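Exopolygalacturonate lyase (Vibrio vulnificus, PDB 5A29) probably cleaves polygalacturonate, the backbone of pectin, by beta-elimination with the help of a bound metal ion. Local coordinates at residues 215-220 with 271-276; 282-287 with 321-326; 190-195 with 226-231. One frame throughout, in Å; residues are numbered along the deposited sequence.

Contact 1 is a surface contact; contacts 2 and 3 are buried. Contact 1 sets the loop 215-220 against the end of helix 259-272 through aliphatic packing and one amide-to-carbonyl bond. Contact 2 joins two loops through a backbone bond and bridging waters, and contact 3 is polar, centred on a carboxylate that accepts from backbone N-H groups. Contacts 2 and 3 share a small parallel sheet: Ser-287 probably bonds through its backbone to Pro-226 and Thr-228, pairing strands 227-228 and 287-288. Contacts 1 and 2 meet where Ala-273 packs on Val-282 and Phe-285, and Leu-216 and Val-217 of contact 1 lie against Pro-226 of contact 3.

Contact 1 of 3, residues 215-220 with 271-276; sequences SLVDQS and KLAKHP. With SRT (S,R meso-tartaric acid), chain D.
Gln-219 and Leu-272 make the one hydrogen bond between 215-220 and 271-276. The glutamine CG stands anti to the carbonyl carbon (chi1 -66°) and the chain runs on extended, which brings the terminal amide back to the helix although the CB does not aim there. NE2 lies 2.8 Å from Leu-272 O, in the carbonyl plane and on a lone pair, while the acceptor is tilted 17° from the glutamine's own amide plane. That oxygen belongs to the last helical residue of 259-272, where the chain is leaving its internal hydrogen-bonding pattern.

Val-217 comes at the same peptide with a single branch. Its CG1, anti to the backbone N, is 3.7 Å from Leu-272 O and also rests alongside the Ala-273 methyl, with CG1 to Ala-273 CB at 4.2 Å. The carbonyl thus receives the amide while a methyl group packs beside it. Leu-272 sets its CB toward the loop, and its two methyls diverge: CD1 goes to Ser-215, 3.4 Å from OG, whereas CD2 lies 4.0 Å from Gln-219 NE2. The Ser-215 hydroxyl has two partners: it accepts from Val-217 N at 3.0 Å and is bonded to Gln-269 OE1, one turn back in the helix.

Lys-271 leads away from the loop to the meso-tartrate pocket, where its NZ forms a salt bridge with Glu-343. The loop's own shape comes from an ST turn at Ser-215 followed by an Asx turn at Asp-218, and the whole is a loop packed on a helix C-terminus, with a side-chain amide binding an end-of-helix carbonyl.

Contact 2 of 3, residues 282-287 with 321-326; sequences VYQFTS and AREGNV. With SRT (S,R meso-tartaric acid), chain D.
Gln-284 lies over Gly-324, its CG 3.6 Å from the glycine CA, where the CA atoms of the two segments come nearest. CG sits between the backbone N and the carbonyl carbon (chi1 62°), and from this crowded position the chain extends across the 3-10 turn to Glu-323. There OE1 comes to 3.5 Å from Glu-323 CB, and the amide and carboxylate planes stand 81° apart. The two polar ends are joined by water: one molecule donates both to Gln-284 OE1, at 2.7 Å, and to Glu-323 OE1. The other end of the amide turns mainly to its own loop: NE2 donates to Thr-286 O at 3.0 Å, nearly along the C=O axis, with a weak bond to a second water that also reaches Glu-323 OE1. Both ends being engaged, the amide's rotation is fixed. Glu-323 turns its second oxygen, OE2, to a salt bridge with Arg-308, a residue of a meso-tartrate pocket.

The pairing is of a loop leading into strand 287-288 with a 3-10 turn, residues 323-325, between helices 308-317 and 331-349. Tyr-283 N binds Gly-324 O at 2.8 Å, whereas Gln-284 N is buried without any partner.

Val-282 packs tightly on the same carbonyl, its CB 3.2 Å from Gly-324 O. CG1 runs side by side with Asn-325, whose OD1 bonds to Ser-383. Val-282 belongs to a different meso-tartrate pocket, its O 2.7 Å from SRT O11. Farther along, a water donates to Ser-287 OG and accepts from Gly-324 N, the water oxygen 2.9 Å from that nitrogen. Asp-307 OD2, just ahead of helix 308-317, is hydrogen-bonded to both Ser-287 OG and Glu-323 N.

Contact 3 of 3, residues 190-195 with 226-231; sequences SLDMGR and PETKGL. With EDO (1,2-ethanediol), chain G.
The Asp-192 carboxylate takes backbone N-H groups from two residues of 226-231. Leu-231 N donates to OD1 at 3.0 Å from above the carboxylate plane, 38° out of it, and Lys-229 N donates to OD2 at 3.1 Å from the syn side, also tilted. Each oxygen is therefore gripped by a different peptide of the bend that follows strand 227-228. With CG anti to the carbonyl carbon (chi1 -81°), the aspartate's end swings over to that bend. A third bond lies next to these, Met-193 N to Leu-231 O at 2.9 Å.

A water completes the polar cluster, donating to Asp-192 OD1 and to Ser-190 O and accepting from Thr-228 OG1. Both segments carry an ST turn: Ser-190 OG accepts from Asp-192 N, and Thr-228 OG1 accepts from Gly-230 N at 2.9 Å. The buried carboxylate, accepting two backbone N-H groups and a water, would probably be stabilised as an anion. Lys-229 lays its CB 3.3 Å from Asp-192 OD2, but its ammonium group continues to a salt bridge with Glu-186.

Around this polar centre the packing is modest. Thr-228 CG2 meets Ser-190 CB at 3.8 Å, and Leu-231 CB lies 3.4 Å from Met-193 O. Leu-231 also touches a bound tartrate, while Arg-195 N holds an ethanediol, probably from the crystallisation liquor, that is bonded as well to the backbone of His-196, a ligand of the manganese ion.

Away from 226-231, Leu-191 packs on Trp-262 and Tyr-265 of helix 259-272, and Met-193 lies on Tyr-270 of that helix and Leu-240 of helix 234-250; strand 227-228 in turn pairs in parallel with strand 287-288.

Contact 1 of 3, residues 215-220 with 271-276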
loop_
_atom_site.group_PDB
_atom_site.type_symbol
_atom_site.label_atom_id
_atom_site.label_comp_id
_atom_site.label_asym_id
_atom_site.label_seq_id
_atom_site.Cartn_x
_atom_site.Cartn_y
_atom_site.Cartn_z
ATOM N N SER A 215 9.629 -21.353 14.545
ATOM C CA SER A 215 8.602 -20.388 14.870
ATOM C C SER A 215 8.559 -20.184 16.412
ATOM O O SER A 215 8.725 -21.156 17.158
ATOM C CB SER A 215 7.269 -20.935 14.418
ATOM O OG SER A 215 6.271 -19.972 14.715
ATOM N N LEU A 216 8.327 -18.942 16.864
ATOM C CA LEU A 216 8.064 -18.656 18.269
ATOM C C LEU A 216 6.623 -18.897 18.579
ATOM O O LEU A 216 6.243 -18.977 19.751
ATOM C CB LEU A 216 8.402 -17.195 18.593
ATOM C CG LEU A 216 9.845 -16.829 18.393
ATOM C CD1 LEU A 216 10.101 -15.398 18.833
ATOM C CD2 LEU A 216 10.718 -17.803 19.193
ATOM N N VAL A 217 5.790 -19.059 17.556
ATOM C CA VAL A 217 4.358 -19.058 17.823
ATOM C C VAL A 217 3.859 -20.353 18.477
ATOM O O VAL A 217 3.904 -21.434 17.889
ATOM C CB VAL A 217 3.523 -18.649 16.581
ATOM C CG1 VAL A 217 2.022 -18.755 16.897
ATOM C CG2 VAL A 217 3.964 -17.233 16.117
ATOM N N ASP A 218 3.367 -20.257 19.714
ATOM C CA ASP A 218 2.894 -21.458 20.393
ATOM C C ASP A 218 1.416 -21.519 20.197
ATOM O O ASP A 218 0.670 -20.721 20.812
ATOM C CB ASP A 218 3.253 -21.399 21.897
ATOM C CG ASP A 218 2.715 -22.605 22.684
ATOM O OD1 ASP A 218 1.922 -23.435 22.130
ATOM O OD2 ASP A 218 3.038 -22.669 23.894
ATOM N N GLN A 219 0.957 -22.450 19.359
ATOM C CA GLN A 219 -0.464 -22.459 19.016
ATOM C C GLN A 219 -1.424 -22.711 20.161
ATOM O O GLN A 219 -2.575 -22.194 20.163
ATOM C CB GLN A 219 -0.749 -23.311 17.790
ATOM C CG GLN A 219 -0.055 -22.615 16.582
ATOM C CD GLN A 219 -0.401 -23.198 15.266
ATOM O OE1 GLN A 219 -0.193 -24.368 15.037
ATOM N NE2 GLN A 219 -0.892 -22.377 14.363
ATOM N N SER A 220 -0.985 -23.438 21.191
ATOM C CA SER A 220 -1.926 -23.744 22.286
ATOM C C SER A 220 -2.121 -22.513 23.208
ATOM O O SER A 220 -3.044 -22.511 24.011
ATOM C CB SER A 220 -1.453 -24.936 23.118
ATOM O OG SER A 220 -0.251 -24.550 23.745
ATOM N N LYS A 271 0.339 -16.472 9.429
ATOM C CA LYS A 271 -0.612 -17.550 9.274
ATOM C C LYS A 271 -0.674 -18.425 10.544
ATOM O O LYS A 271 -1.772 -18.888 10.933
ATOM C CB LYS A 271 -0.303 -18.415 8.036
ATOM C CG LYS A 271 -0.110 -17.663 6.701
ATOM C CD LYS A 271 -1.169 -16.634 6.315
ATOM C CE LYS A 271 -0.634 -15.578 5.259
ATOM N NZ LYS A 271 0.404 -14.474 5.660
ATOM N N LEU A 272 0.493 -18.689 11.126
ATOM C CA LEU A 272 0.541 -19.564 12.344
ATOM C C LEU A 272 -0.156 -18.932 13.533
ATOM O O LEU A 272 -0.635 -19.639 14.413
ATOM C CB LEU A 272 2.001 -19.811 12.731
ATOM C CG LEU A 272 2.719 -20.732 11.707
ATOM C CD1 LEU A 272 4.201 -20.736 12.078
ATOM C CD2 LEU A 272 2.075 -22.144 11.737
ATOM N N ALA A 273 -0.192 -17.587 13.576
ATOM C CA ALA A 273 -0.827 -16.861 14.650
ATOM C C ALA A 273 -2.308 -16.495 14.419
ATOM O O ALA A 273 -2.874 -15.840 15.256
ATOM C CB ALA A 273 -0.008 -15.587 14.974
ATOM N N LYS A 274 -2.936 -16.968 13.335
ATOM C CA LYS A 274 -4.326 -16.717 13.089
ATOM C C LYS A 274 -5.185 -17.262 14.234
ATOM O O LYS A 274 -4.793 -18.203 14.977
ATOM C CB LYS A 274 -4.799 -17.268 11.724
ATOM C CG LYS A 274 -5.131 -18.759 11.736
ATOM C CD LYS A 274 -5.361 -19.121 10.273
ATOM C CE LYS A 274 -4.521 -20.296 9.848
ATOM N NZ LYS A 274 -5.368 -21.469 10.162
ATOM N N HIS A 275 -6.340 -16.658 14.411
ATOM C CA HIS A 275 -7.201 -17.082 15.569
ATOM C C HIS A 275 -7.550 -18.579 15.520
ATOM O O HIS A 275 -7.978 -19.092 14.516
ATOM C CB HIS A 275 -8.503 -16.296 15.640
ATOM C CG HIS A 275 -9.196 -16.487 16.949
ATOM N ND1 HIS A 275 -9.953 -17.613 17.231
ATOM C CD2 HIS A 275 -9.079 -15.798 18.114
ATOM C CE1 HIS A 275 -10.347 -17.554 18.501
ATOM N NE2 HIS A 275 -9.810 -16.473 19.067
ATOM N N PRO A 276 -7.301 -19.305 16.603
ATOM C CA PRO A 276 -7.346 -20.781 16.501
ATOM C C PRO A 276 -8.747 -21.342 16.395
ATOM O O PRO A 276 -8.906 -22.460 15.998
ATOM C CB PRO A 276 -6.701 -21.246 17.829
ATOM C CG PRO A 276 -6.893 -20.068 18.765
ATOM C CD PRO A 276 -6.759 -18.828 17.893
HETATM O O1 SRT D . -1.602 -10.200 7.935
HETATM O O11 SRT D . -2.510 -11.998 8.754
HETATM C C1 SRT D . -2.048 -11.361 7.797
HETATM C C2 SRT D . -1.845 -11.953 6.416
HETATM O O2 SRT D . -0.882 -12.913 6.680
HETATM C C3 SRT D . -2.968 -12.647 5.610
HETATM O O3 SRT D . -4.158 -12.840 6.337
HETATM C C4 SRT D . -3.379 -12.001 4.298
HETATM O O4 SRT D . -3.603 -12.863 3.404
HETATM O O41 SRT D . -3.445 -10.727 4.150
#

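Contact 2 of 3, residues 282-287 with 321-326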
loop_
_atom_site.group_PDB
_atom_site.type_symbol
_atom_site.label_atom_id
_atom_site.label_comp_id
_atom_site.label_asym_id
_atom_site.label_seq_id
_atom_site.Cartn_x
_atom_site.Cartn_y
_atom_site.Cartn_z
ATOM N N VAL A 282 -4.552 -12.198 11.494
ATOM C CA VAL A 282 -4.064 -11.243 12.512
ATOM C C VAL A 282 -3.131 -10.194 11.961
ATOM O O VAL A 282 -2.550 -10.305 10.827
ATOM C CB VAL A 282 -3.344 -11.988 13.689
ATOM C CG1 VAL A 282 -4.413 -12.765 14.455
ATOM C CG2 VAL A 282 -2.258 -12.905 13.100
ATOM N N TYR A 283 -2.958 -9.130 12.757
ATOM C CA TYR A 283 -2.224 -7.962 12.250
ATOM C C TYR A 283 -0.723 -8.144 12.507
ATOM O O TYR A 283 0.108 -7.505 11.889
ATOM C CB TYR A 283 -2.764 -6.703 12.950
ATOM C CG TYR A 283 -2.105 -5.414 12.503
ATOM C CD1 TYR A 283 -2.414 -4.896 11.227
ATOM C CD2 TYR A 283 -1.199 -4.720 13.333
ATOM C CE1 TYR A 283 -1.870 -3.706 10.824
ATOM C CE2 TYR A 283 -0.621 -3.518 12.923
ATOM C CZ TYR A 283 -0.939 -3.059 11.634
ATOM O OH TYR A 283 -0.460 -1.878 11.191
ATOM N N GLN A 284 -0.372 -8.956 13.519
ATOM C CA GLN A 284 1.061 -9.199 13.821
ATOM C C GLN A 284 1.107 -10.550 14.584
ATOM O O GLN A 284 0.048 -11.057 15.044
ATOM C CB GLN A 284 1.689 -8.082 14.680
ATOM C CG GLN A 284 1.054 -7.925 16.075
ATOM C CD GLN A 284 1.293 -6.513 16.588
ATOM O OE1 GLN A 284 0.622 -5.554 16.138
ATOM N NE2 GLN A 284 2.218 -6.350 17.510
ATOM N N PHE A 285 2.308 -11.075 14.765
ATOM C CA PHE A 285 2.419 -12.453 15.334
ATOM C C PHE A 285 3.168 -12.440 16.665
ATOM O O PHE A 285 3.364 -13.524 17.250
ATOM C CB PHE A 285 3.064 -13.487 14.370
ATOM C CG PHE A 285 4.395 -13.086 13.802
ATOM C CD1 PHE A 285 4.484 -12.374 12.617
ATOM C CD2 PHE A 285 5.592 -13.468 14.429
ATOM C CE1 PHE A 285 5.717 -12.012 12.056
ATOM C CE2 PHE A 285 6.820 -13.138 13.878
ATOM C CZ PHE A 285 6.924 -12.425 12.682
ATOM N N THR A 286 3.531 -11.251 17.146
ATOM C CA THR A 286 4.145 -11.140 18.502
ATOM C C THR A 286 3.586 -9.888 19.185
ATOM O O THR A 286 3.127 -8.991 18.483
ATOM C CB THR A 286 5.666 -11.020 18.453
ATOM O OG1 THR A 286 6.081 -9.909 17.648
ATOM C CG2 THR A 286 6.341 -12.322 17.929
ATOM N N SER A 287 3.646 -9.815 20.528
ATOM C CA SER A 287 3.333 -8.602 21.297
ATOM C C SER A 287 4.587 -8.097 21.948
ATOM O O SER A 287 5.570 -8.851 22.159
ATOM C CB SER A 287 2.375 -8.891 22.488
ATOM O OG SER A 287 1.063 -9.222 22.067
ATOM N N ALA A 321 -7.538 -9.397 23.924
ATOM C CA ALA A 321 -7.030 -8.027 23.756
ATOM C C ALA A 321 -5.508 -8.040 23.705
ATOM O O ALA A 321 -4.839 -7.698 24.701
ATOM C CB ALA A 321 -7.526 -7.072 24.895
ATOM N N ARG A 322 -4.949 -8.384 22.532
ATOM C CA ARG A 322 -3.539 -8.252 22.264
ATOM C C ARG A 322 -3.474 -7.632 20.872
ATOM O O ARG A 322 -4.385 -7.845 20.065
ATOM C CB ARG A 322 -2.823 -9.641 22.251
ATOM C CG ARG A 322 -2.825 -10.342 23.657
ATOM C CD ARG A 322 -2.061 -9.511 24.711
ATOM N NE ARG A 322 -2.029 -10.222 26.011
ATOM C CZ ARG A 322 -3.020 -10.308 26.904
ATOM N NH1 ARG A 322 -4.182 -9.646 26.781
ATOM N NH2 ARG A 322 -2.827 -11.072 27.999
ATOM N N GLU A 323 -2.380 -6.986 20.574
ATOM C CA GLU A 323 -2.331 -6.098 19.351
ATOM C C GLU A 323 -2.637 -6.823 18.047
ATOM O O GLU A 323 -3.278 -6.240 17.122
ATOM C CB GLU A 323 -0.983 -5.394 19.250
ATOM C CG GLU A 323 -0.831 -4.360 20.386
ATOM C CD GLU A 323 0.534 -3.703 20.408
ATOM O OE1 GLU A 323 1.140 -3.406 19.311
ATOM O OE2 GLU A 323 1.020 -3.389 21.518
ATOM N N GLY A 324 -2.124 -8.058 17.923
ATOM C CA GLY A 324 -2.362 -8.804 16.649
ATOM C C GLY A 324 -3.799 -9.157 16.423
ATOM O O GLY A 324 -4.213 -9.362 15.279
ATOM N N ASN A 325 -4.606 -9.223 17.482
ATOM C CA ASN A 325 -6.002 -9.578 17.340
ATOM C C ASN A 325 -6.930 -8.394 17.075
ATOM O O ASN A 325 -8.117 -8.622 16.791
ATOM C CB ASN A 325 -6.526 -10.324 18.578
ATOM C CG ASN A 325 -5.691 -11.578 18.853
ATOM O OD1 ASN A 325 -5.560 -12.435 17.969
ATOM N ND2 ASN A 325 -5.107 -11.664 20.042
ATOM N N VAL A 326 -6.394 -7.196 17.025
ATOM C CA VAL A 326 -7.260 -6.015 16.674
ATOM C C VAL A 326 -7.403 -5.877 15.125
ATOM O O VAL A 326 -6.386 -5.730 14.429
ATOM C CB VAL A 326 -6.628 -4.740 17.223
ATOM C CG1 VAL A 326 -7.404 -3.484 16.758
ATOM C CG2 VAL A 326 -6.615 -4.790 18.783
HETATM O O1 SRT D . -1.602 -10.200 7.935
HETATM O O11 SRT D . -2.510 -11.998 8.754
HETATM C C1 SRT D . -2.048 -11.361 7.797
HETATM C C2 SRT D . -1.845 -11.953 6.416
HETATM O O2 SRT D . -0.882 -12.913 6.680
HETATM C C3 SRT D . -2.968 -12.647 5.610
HETATM O O3 SRT D . -4.158 -12.840 6.337
HETATM C C4 SRT D . -3.379 -12.001 4.298
HETATM O O4 SRT D . -3.603 -12.863 3.404
HETATM O O41 SRT D . -3.445 -10.727 4.150
HETATM O O HOH W 1 -0.153 -3.076 16.733
HETATM O O HOH W 2 3.670 -3.856 19.113
HETATM O O HOH W 3 -0.263 -9.593 19.554
#

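Contact 3 of 3, residues 190-195 with 226-231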
loop_
_atom_site.group_PDB
_atom_site.type_symbol
_atom_site.label_atom_id
_atom_site.label_comp_id
_atom_site.label_asym_id
_atom_site.label_seq_id
_atom_site.Cartn_x
_atom_site.Cartn_y
_atom_site.Cartn_z
ATOM N N SER A 190 13.283 -13.416 16.365
ATOM C CA SER A 190 11.925 -12.919 16.665
ATOM C C SER A 190 11.316 -12.216 15.453
ATOM O O SER A 190 10.102 -11.954 15.440
ATOM C CB SER A 190 12.031 -11.921 17.820
ATOM O OG SER A 190 12.750 -10.800 17.391
ATOM N N LEU A 191 12.188 -11.822 14.516
ATOM C CA LEU A 191 11.800 -11.048 13.293
ATOM C C LEU A 191 11.142 -9.728 13.662
ATOM O O LEU A 191 10.306 -9.193 12.911
ATOM C CB LEU A 191 10.940 -11.912 12.331
ATOM C CG LEU A 191 11.728 -12.733 11.295
ATOM C CD1 LEU A 191 12.471 -11.829 10.334
ATOM C CD2 LEU A 191 12.774 -13.605 12.013
ATOM N N ASP A 192 11.568 -9.165 14.799
ATOM C CA ASP A 192 11.273 -7.782 15.089
ATOM C C ASP A 192 11.839 -6.941 13.946
ATOM O O ASP A 192 12.968 -7.156 13.560
ATOM C CB ASP A 192 11.913 -7.379 16.430
ATOM C CG ASP A 192 11.054 -7.824 17.607
ATOM O OD1 ASP A 192 9.811 -7.867 17.445
ATOM O OD2 ASP A 192 11.611 -8.211 18.661
ATOM N N MET A 193 11.033 -6.023 13.392
ATOM C CA MET A 193 11.445 -5.172 12.238
ATOM C C MET A 193 11.405 -3.732 12.662
ATOM O O MET A 193 10.377 -3.289 13.166
ATOM C CB MET A 193 10.403 -5.349 11.097
ATOM C CG MET A 193 10.507 -6.806 10.618
ATOM S SD MET A 193 9.144 -7.322 9.509
ATOM C CE MET A 193 7.789 -7.682 10.621
ATOM N N GLY A 194 12.517 -3.029 12.485
ATOM C CA GLY A 194 12.587 -1.609 12.835
ATOM C C GLY A 194 11.980 -0.860 11.636
ATOM O O GLY A 194 12.015 -1.340 10.516
ATOM N N ARG A 195 11.392 0.287 11.895
ATOM C CA ARG A 195 10.849 1.147 10.831
ATOM C C ARG A 195 11.926 2.069 10.300
ATOM O O ARG A 195 11.833 2.554 9.193
ATOM C CB ARG A 195 9.741 2.023 11.442
ATOM C CG ARG A 195 8.918 2.771 10.378
ATOM C CD ARG A 195 8.169 1.788 9.459
ATOM N NE ARG A 195 7.140 1.044 10.215
ATOM C CZ ARG A 195 6.239 0.247 9.620
ATOM N NH1 ARG A 195 6.246 0.131 8.269
ATOM N NH2 ARG A 195 5.303 -0.342 10.348
ATOM N N PRO A 226 3.555 -14.725 21.453
ATOM C CA PRO A 226 4.902 -14.566 22.079
ATOM C C PRO A 226 5.234 -13.107 22.352
ATOM O O PRO A 226 4.905 -12.239 21.538
ATOM C CB PRO A 226 5.867 -15.089 20.991
ATOM C CG PRO A 226 5.024 -15.900 20.043
ATOM C CD PRO A 226 3.611 -15.328 20.096
ATOM N N GLU A 227 5.877 -12.801 23.485
ATOM C CA GLU A 227 6.341 -11.451 23.772
ATOM C C GLU A 227 7.754 -11.252 23.348
ATOM O O GLU A 227 8.629 -12.009 23.762
ATOM C CB GLU A 227 6.218 -11.113 25.261
ATOM C CG GLU A 227 4.757 -11.152 25.685
ATOM C CD GLU A 227 4.610 -10.992 27.197
ATOM O OE1 GLU A 227 5.615 -10.673 27.884
ATOM O OE2 GLU A 227 3.488 -11.198 27.690
ATOM N N THR A 228 8.002 -10.233 22.532
ATOM C CA THR A 228 9.337 -9.897 22.080
ATOM C C THR A 228 9.315 -8.379 22.134
ATOM O O THR A 228 8.787 -7.824 23.107
ATOM C CB THR A 228 9.576 -10.378 20.646
ATOM O OG1 THR A 228 8.603 -9.731 19.784
ATOM C CG2 THR A 228 9.379 -11.912 20.557
ATOM N N LYS A 229 9.946 -7.685 21.193
ATOM C CA LYS A 229 9.648 -6.239 21.087
ATOM C C LYS A 229 8.272 -5.953 20.448
ATOM O O LYS A 229 7.836 -4.801 20.407
ATOM C CB LYS A 229 10.709 -5.495 20.320
ATOM C CG LYS A 229 11.993 -5.248 21.109
ATOM C CD LYS A 229 13.112 -4.771 20.207
ATOM C CE LYS A 229 13.058 -3.254 20.093
ATOM N NZ LYS A 229 14.025 -2.609 19.145
ATOM N N GLY A 230 7.657 -6.985 19.870
ATOM C CA GLY A 230 6.314 -6.906 19.291
ATOM C C GLY A 230 6.329 -6.140 17.940
ATOM O O GLY A 230 5.300 -5.612 17.534
ATOM N N LEU A 231 7.484 -6.029 17.281
ATOM C CA LEU A 231 7.580 -5.198 16.056
ATOM C C LEU A 231 7.328 -6.044 14.787
ATOM O O LEU A 231 8.218 -6.217 13.975
ATOM C CB LEU A 231 8.911 -4.469 16.002
ATOM C CG LEU A 231 9.197 -3.594 17.257
ATOM C CD1 LEU A 231 10.607 -2.969 17.219
ATOM C CD2 LEU A 231 8.096 -2.509 17.354
HETATM C C1 EDO G . 13.375 1.844 14.754
HETATM O O1 EDO G . 14.025 1.264 13.600
HETATM C C2 EDO G . 11.874 2.097 14.550
HETATM O O2 EDO G . 11.045 0.926 14.828
HETATM O O HOH W 4 8.843 -10.200 17.207
#